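Local coordinates for aminotransferase class I and II (Anaerococcus prevotii, PDB 4EMY), which binds pyridoxal 5'-phosphate as a homodimer and probably works as an aminotransferase, moving amino groups between substrates, at residues His131-Ala136 with Glu153-Asp158; Asn190-Ser195 with Thr349-Phe354. All coordinates share one frame; numbering follows the deposited sequence.

Interaction 1 (His131-Ala136 with Glu153-Asp158); sequences HDYYWA and EFFTDD. With PLP (pyridoxal-5'-phosphate), chain E.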
# COMPACT_ATOMS: atom_id res chain seq x y z
N HIS A 131 8.84 11.40 20.12
CA HIS A 131 9.67 11.02 21.26
C HIS A 131 11.02 10.50 20.87
O HIS A 131 11.18 9.86 19.83
CB HIS A 131 8.94 10.03 22.17
CG HIS A 131 8.00 9.11 21.43
ND1 HIS A 131 8.44 8.09 20.68
CD2 HIS A 131 6.61 9.10 21.35
CE1 HIS A 131 7.38 7.45 20.14
NE2 HIS A 131 6.27 8.08 20.55
N ASP A 132 12.00 10.82 21.72
CA ASP A 132 13.43 10.50 21.60
C ASP A 132 13.77 9.08 21.13
O ASP A 132 14.72 8.89 20.38
CB ASP A 132 14.07 10.69 22.98
CG ASP A 132 15.28 11.56 22.93
OD1 ASP A 132 15.58 12.08 21.84
OD2 ASP A 132 15.92 11.74 23.99
N TYR A 133 13.02 8.11 21.64
CA TYR A 133 13.15 6.72 21.25
C TYR A 133 11.98 6.46 20.31
O TYR A 133 10.82 6.58 20.73
CB TYR A 133 13.05 5.80 22.47
CG TYR A 133 14.05 6.02 23.59
CD1 TYR A 133 14.07 7.20 24.33
CD2 TYR A 133 14.96 5.01 23.93
CE1 TYR A 133 14.98 7.39 25.36
CE2 TYR A 133 15.87 5.19 24.97
CZ TYR A 133 15.88 6.38 25.68
OH TYR A 133 16.78 6.55 26.71
N TYR A 134 12.27 6.14 19.06
CA TYR A 134 11.22 6.01 18.05
C TYR A 134 11.51 4.93 17.03
O TYR A 134 12.66 4.58 16.78
CB TYR A 134 11.00 7.33 17.32
CG TYR A 134 12.21 7.83 16.58
CD1 TYR A 134 12.40 7.54 15.23
CD2 TYR A 134 13.18 8.60 17.22
CE1 TYR A 134 13.52 7.99 14.55
CE2 TYR A 134 14.29 9.06 16.55
CZ TYR A 134 14.46 8.75 15.21
OH TYR A 134 15.57 9.21 14.55
N TRP A 135 10.43 4.43 16.44
CA TRP A 135 10.46 3.50 15.31
C TRP A 135 10.93 4.28 14.11
O TRP A 135 10.33 5.29 13.74
CB TRP A 135 9.05 2.97 15.12
CG TRP A 135 8.85 1.96 14.02
CD1 TRP A 135 9.62 0.84 13.74
CD2 TRP A 135 7.77 1.93 13.03
NE1 TRP A 135 9.11 0.15 12.67
CE2 TRP A 135 8.01 0.75 12.20
CE3 TRP A 135 6.67 2.74 12.75
CZ2 TRP A 135 7.17 0.41 11.14
CZ3 TRP A 135 5.84 2.39 11.68
CH2 TRP A 135 6.08 1.25 10.90
N ALA A 136 12.02 3.82 13.50
CA ALA A 136 12.73 4.59 12.47
C ALA A 136 11.86 5.16 11.33
O ALA A 136 12.08 6.30 10.92
CB ALA A 136 13.89 3.79 11.91
N GLU A 153 13.27 14.70 24.48
CA GLU A 153 13.68 13.67 25.45
C GLU A 153 12.47 12.97 26.08
O GLU A 153 11.79 13.55 26.92
CB GLU A 153 14.57 14.27 26.54
CG GLU A 153 15.94 14.73 26.07
CD GLU A 153 16.53 15.81 26.96
OE1 GLU A 153 16.56 16.99 26.54
OE2 GLU A 153 16.97 15.49 28.09
N PHE A 154 12.23 11.74 25.64
CA PHE A 154 11.11 10.89 26.11
C PHE A 154 10.95 10.87 27.63
O PHE A 154 9.88 11.20 28.15
CB PHE A 154 11.34 9.45 25.63
CG PHE A 154 10.07 8.66 25.39
CD1 PHE A 154 10.09 7.55 24.56
CD2 PHE A 154 8.87 9.02 25.99
CE1 PHE A 154 8.95 6.81 24.33
CE2 PHE A 154 7.72 8.28 25.76
CZ PHE A 154 7.76 7.17 24.93
N PHE A 155 12.01 10.47 28.34
CA PHE A 155 11.92 10.12 29.75
C PHE A 155 12.58 11.13 30.68
O PHE A 155 13.40 11.94 30.27
CB PHE A 155 12.54 8.75 30.00
CG PHE A 155 11.98 7.65 29.13
CD1 PHE A 155 10.71 7.14 29.36
CD2 PHE A 155 12.74 7.11 28.10
CE1 PHE A 155 10.20 6.12 28.57
CE2 PHE A 155 12.24 6.09 27.31
CZ PHE A 155 10.97 5.60 27.54
N THR A 156 12.20 11.06 31.95
CA THR A 156 12.91 11.77 33.01
C THR A 156 13.94 10.80 33.56
O THR A 156 13.99 9.65 33.15
CB THR A 156 11.95 12.22 34.14
OG1 THR A 156 11.28 11.07 34.69
CG2 THR A 156 10.93 13.21 33.60
N ASP A 157 14.77 11.26 34.49
CA ASP A 157 15.77 10.40 35.10
C ASP A 157 15.16 9.22 35.87
O ASP A 157 15.83 8.21 36.11
CB ASP A 157 16.72 11.22 35.99
CG ASP A 157 17.69 12.08 35.17
OD1 ASP A 157 17.74 11.91 33.93
OD2 ASP A 157 18.41 12.91 35.78
N ASP A 158 13.88 9.36 36.23
CA ASP A 158 13.12 8.29 36.88
C ASP A 158 12.32 7.42 35.89
O ASP A 158 11.61 6.50 36.29
CB ASP A 158 12.19 8.88 37.95
CG ASP A 158 12.93 9.23 39.23
OD1 ASP A 158 14.11 8.83 39.38
OD2 ASP A 158 12.33 9.91 40.10
N1 PLP E . 4.13 1.14 14.40
C2 PLP E . 5.11 0.69 15.26
C2A PLP E . 5.48 1.49 16.47
C3 PLP E . 5.75 -0.52 15.02
O3 PLP E . 6.72 -0.97 15.87
C4 PLP E . 5.44 -1.29 13.91
C4A PLP E . 6.57 -2.09 13.32
O4A PLP E . 6.69 -3.29 13.57
C5 PLP E . 4.44 -0.83 13.05
C6 PLP E . 3.79 0.39 13.29
C5A PLP E . 4.10 -1.66 11.82
O4P PLP E . 2.73 -1.62 11.49
P PLP E . 2.29 -2.40 10.17
O1P PLP E . 2.52 -1.44 9.02
O2P PLP E . 0.85 -2.81 10.32
O3P PLP E . 3.15 -3.62 9.95
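H131 and D132, leaving strand 127-131, run past F154 and E153 beyond the neighbouring parallel strand 148-152, with H131 and F154 CA atoms 5.1 Å apart. These are loops at strand ends of the large mixed sheet of the fold type I PLP-dependent aminotransferases, and no hydrogen bond joins them; the contact is mainly aromatic. The H131 and F154 rings form an offset stack, planes 15° apart, and H131 CB makes a CH-pi contact over the centre of the F154 face. F154 CG, anti to its backbone N (chi1 -151°), lies 3.7 Å from H131 CB. The imidazole is held at both nitrogens: ND1 donates to Y133 O at 2.8 Å, while NE2 bonds the backbone N of N185. F155 covers the other face of F154 and turns its CD2-CE2 edge onto the Y133 ring, an edge-to-face pair with planes at 66°. Y133 CD1 also rests against F154 CB. D132 OD2 lies against E153 CA and CG, the two carboxylates not in contact, and has a long, weak ion pair with K385. Farther along, the 131-136 segment delivers W135 to the cofactor: its indole lies over the pyridine ring, with W135 CZ3 3.3 Å from PLP C6.

Interaction 2 (Asn190-Ser195 with Thr349-Phe354); sequences NPTGYS and TMIPYF. With PLP (pyridoxal-5'-phosphate), chain E.
Y194 lays the CD1-CE1 side of its ring against F354, the two side chains running side by side in the same direction while their ring planes stand at 89°. The closest pair is Y194 CE1 and F354 CE2, 3.6 Å apart, an oblique meeting. Y194 CG stands anti to the backbone N (chi1 -172°); the CA-CB bond starts away from 349-354, yet the end of the side chain comes nearer. The carbonyl of P352 lies at the ring's edge, and the phenolic OH is hydrogen-bonded to E200.

From the next residue, S195 approaches the root of the same phenylalanine: OG and CB both rest on F354 CB, and the hydroxyl is hydrogen-bonded to the backbone N of G188. One backbone hydrogen bond joins the segments, F354 N to G193 O at 2.7 Å. G193 has a positive phi, and its O also approaches the Y353 ring obliquely, which illustrates how a single carbonyl can serve as the meeting point of two loops. Just upstream, T192 OG1 accepts from Y194 N at 3.1 Å, an ST turn, and is also hydrogen-bonded to OD1 of N189. The T192 methyl, CG2, meets I351 CD1 at 3.8 Å, and I351 CG2 packs on T192 CB.

The cofactor end lies at N190, ahead of a cis peptide bond to P191. N190 ND2 donates to PLP O3 at 2.7 Å, while its OD1 is bonded to R388, a second-shell partner that would hold the amide's orientation. An asparagine bonded to the cofactor's phenolic oxygen and followed by a cis-proline is a hallmark of the aspartate aminotransferase-like PLP site.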
# COMPACT_ATOMS: atom_id res chain seq x y z
N ASN A 190 7.48 0.83 20.86
CA ASN A 190 8.67 0.29 20.23
C ASN A 190 9.66 1.46 20.06
O ASN A 190 9.34 2.44 19.37
CB ASN A 190 8.26 -0.34 18.90
CG ASN A 190 9.44 -0.62 17.99
OD1 ASN A 190 10.52 -1.01 18.43
ND2 ASN A 190 9.22 -0.46 16.70
N PRO A 191 10.87 1.37 20.66
CA PRO A 191 11.60 0.26 21.29
C PRO A 191 11.42 0.01 22.81
O PRO A 191 11.64 -1.12 23.27
CB PRO A 191 13.06 0.63 21.04
CG PRO A 191 13.08 2.12 20.94
CD PRO A 191 11.69 2.60 20.63
N THR A 192 11.04 1.04 23.56
CA THR A 192 11.20 1.05 25.02
C THR A 192 10.33 0.06 25.79
O THR A 192 10.78 -0.52 26.78
CB THR A 192 10.97 2.45 25.59
OG1 THR A 192 9.60 2.81 25.42
CG2 THR A 192 11.85 3.45 24.88
N GLY A 193 9.09 -0.13 25.34
CA GLY A 193 8.12 -0.95 26.06
C GLY A 193 7.30 -0.13 27.04
O GLY A 193 6.49 -0.67 27.80
N TYR A 194 7.51 1.18 27.01
CA TYR A 194 6.84 2.10 27.92
C TYR A 194 5.42 2.43 27.48
O TYR A 194 5.13 2.46 26.29
CB TYR A 194 7.64 3.40 28.02
CG TYR A 194 7.13 4.35 29.08
CD1 TYR A 194 7.30 4.05 30.43
CD2 TYR A 194 6.47 5.52 28.73
CE1 TYR A 194 6.82 4.90 31.41
CE2 TYR A 194 6.00 6.38 29.71
CZ TYR A 194 6.18 6.07 31.05
OH TYR A 194 5.72 6.91 32.04
N SER A 195 4.55 2.67 28.46
CA SER A 195 3.24 3.24 28.19
C SER A 195 3.06 4.49 29.04
O SER A 195 3.31 4.47 30.24
CB SER A 195 2.13 2.23 28.51
OG SER A 195 2.30 1.01 27.79
N THR A 349 19.66 -2.12 34.80
CA THR A 349 18.74 -1.00 34.63
C THR A 349 18.05 -1.09 33.28
O THR A 349 18.70 -1.19 32.24
CB THR A 349 19.47 0.36 34.78
OG1 THR A 349 19.95 0.49 36.12
CG2 THR A 349 18.54 1.52 34.48
N MSE A 350 16.72 -1.08 33.33
CA MSE A 350 15.89 -1.23 32.14
C MSE A 350 14.71 -0.28 32.21
O MSE A 350 14.18 -0.03 33.29
CB MSE A 350 15.38 -2.66 32.03
CG MSE A 350 14.54 -3.10 33.22
SE MSE A 350 13.46 -4.65 32.84
CE MSE A 350 12.43 -3.95 31.33
N ILE A 351 14.31 0.25 31.06
CA ILE A 351 13.17 1.14 30.99
C ILE A 351 11.95 0.36 31.44
O ILE A 351 11.73 -0.75 30.95
CB ILE A 351 12.99 1.70 29.57
CG1 ILE A 351 14.22 2.53 29.19
CG2 ILE A 351 11.71 2.53 29.48
CD1 ILE A 351 14.23 3.01 27.75
N PRO A 352 11.17 0.90 32.39
CA PRO A 352 10.03 0.15 32.91
C PRO A 352 9.12 -0.32 31.79
O PRO A 352 8.71 0.48 30.95
CB PRO A 352 9.30 1.16 33.81
CG PRO A 352 10.03 2.46 33.65
CD PRO A 352 11.39 2.14 33.14
N TYR A 353 8.85 -1.63 31.76
CA TYR A 353 8.01 -2.25 30.74
C TYR A 353 6.53 -2.20 31.13
O TYR A 353 6.14 -2.62 32.23
CB TYR A 353 8.44 -3.71 30.51
CG TYR A 353 7.58 -4.48 29.52
CD1 TYR A 353 6.48 -5.23 29.96
CD2 TYR A 353 7.85 -4.45 28.15
CE1 TYR A 353 5.68 -5.92 29.07
CE2 TYR A 353 7.06 -5.15 27.25
CZ TYR A 353 5.98 -5.89 27.71
OH TYR A 353 5.19 -6.59 26.81
N PHE A 354 5.70 -1.70 30.22
CA PHE A 354 4.26 -1.65 30.45
C PHE A 354 3.50 -2.48 29.43
O PHE A 354 2.46 -3.06 29.75
CB PHE A 354 3.76 -0.21 30.49
CG PHE A 354 4.12 0.52 31.76
CD1 PHE A 354 3.26 0.49 32.85
CD2 PHE A 354 5.32 1.21 31.87
CE1 PHE A 354 3.58 1.15 34.03
CE2 PHE A 354 5.65 1.86 33.05
CZ PHE A 354 4.78 1.84 34.13
N1 PLP E . 4.13 1.14 14.40
C2 PLP E . 5.11 0.69 15.26
C2A PLP E . 5.48 1.49 16.47
C3 PLP E . 5.75 -0.52 15.02
O3 PLP E . 6.72 -0.97 15.87
C4 PLP E . 5.44 -1.29 13.91
C4A PLP E . 6.57 -2.09 13.32
O4A PLP E . 6.69 -3.29 13.57
C5 PLP E . 4.44 -0.83 13.05
C6 PLP E . 3.79 0.39 13.29
C5A PLP E . 4.10 -1.66 11.82
O4P PLP E . 2.73 -1.62 11.49
P PLP E . 2.29 -2.40 10.17
O1P PLP E . 2.52 -1.44 9.02
O2P PLP E . 0.85 -2.81 10.32
O3P PLP E . 3.15 -3.62 9.95

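How the interactions relate
Read from the N terminus, the two contacts come in series, neither nested nor crossed. Interaction 1 closes a short excursion, strand 127-131 through helix 137-145 to strand 148-152, at one border of the large sheet. Interaction 2 opens after strand 179-184 and closes a far longer one, with 153 residues between its segments, bringing the loop after helix 315-345 back against the cofactor-binding part of the fold. The two meet directly: T192 CG2 packs against F155 CZ at 3.5 Å and against Y133 CB, and F155 touches the Y194 ring. Both segments nearer the N terminus, 131-136 and 190-195, carry a PLP-binding residue, illustrating how sequentially distant loops can converge on one cofactor.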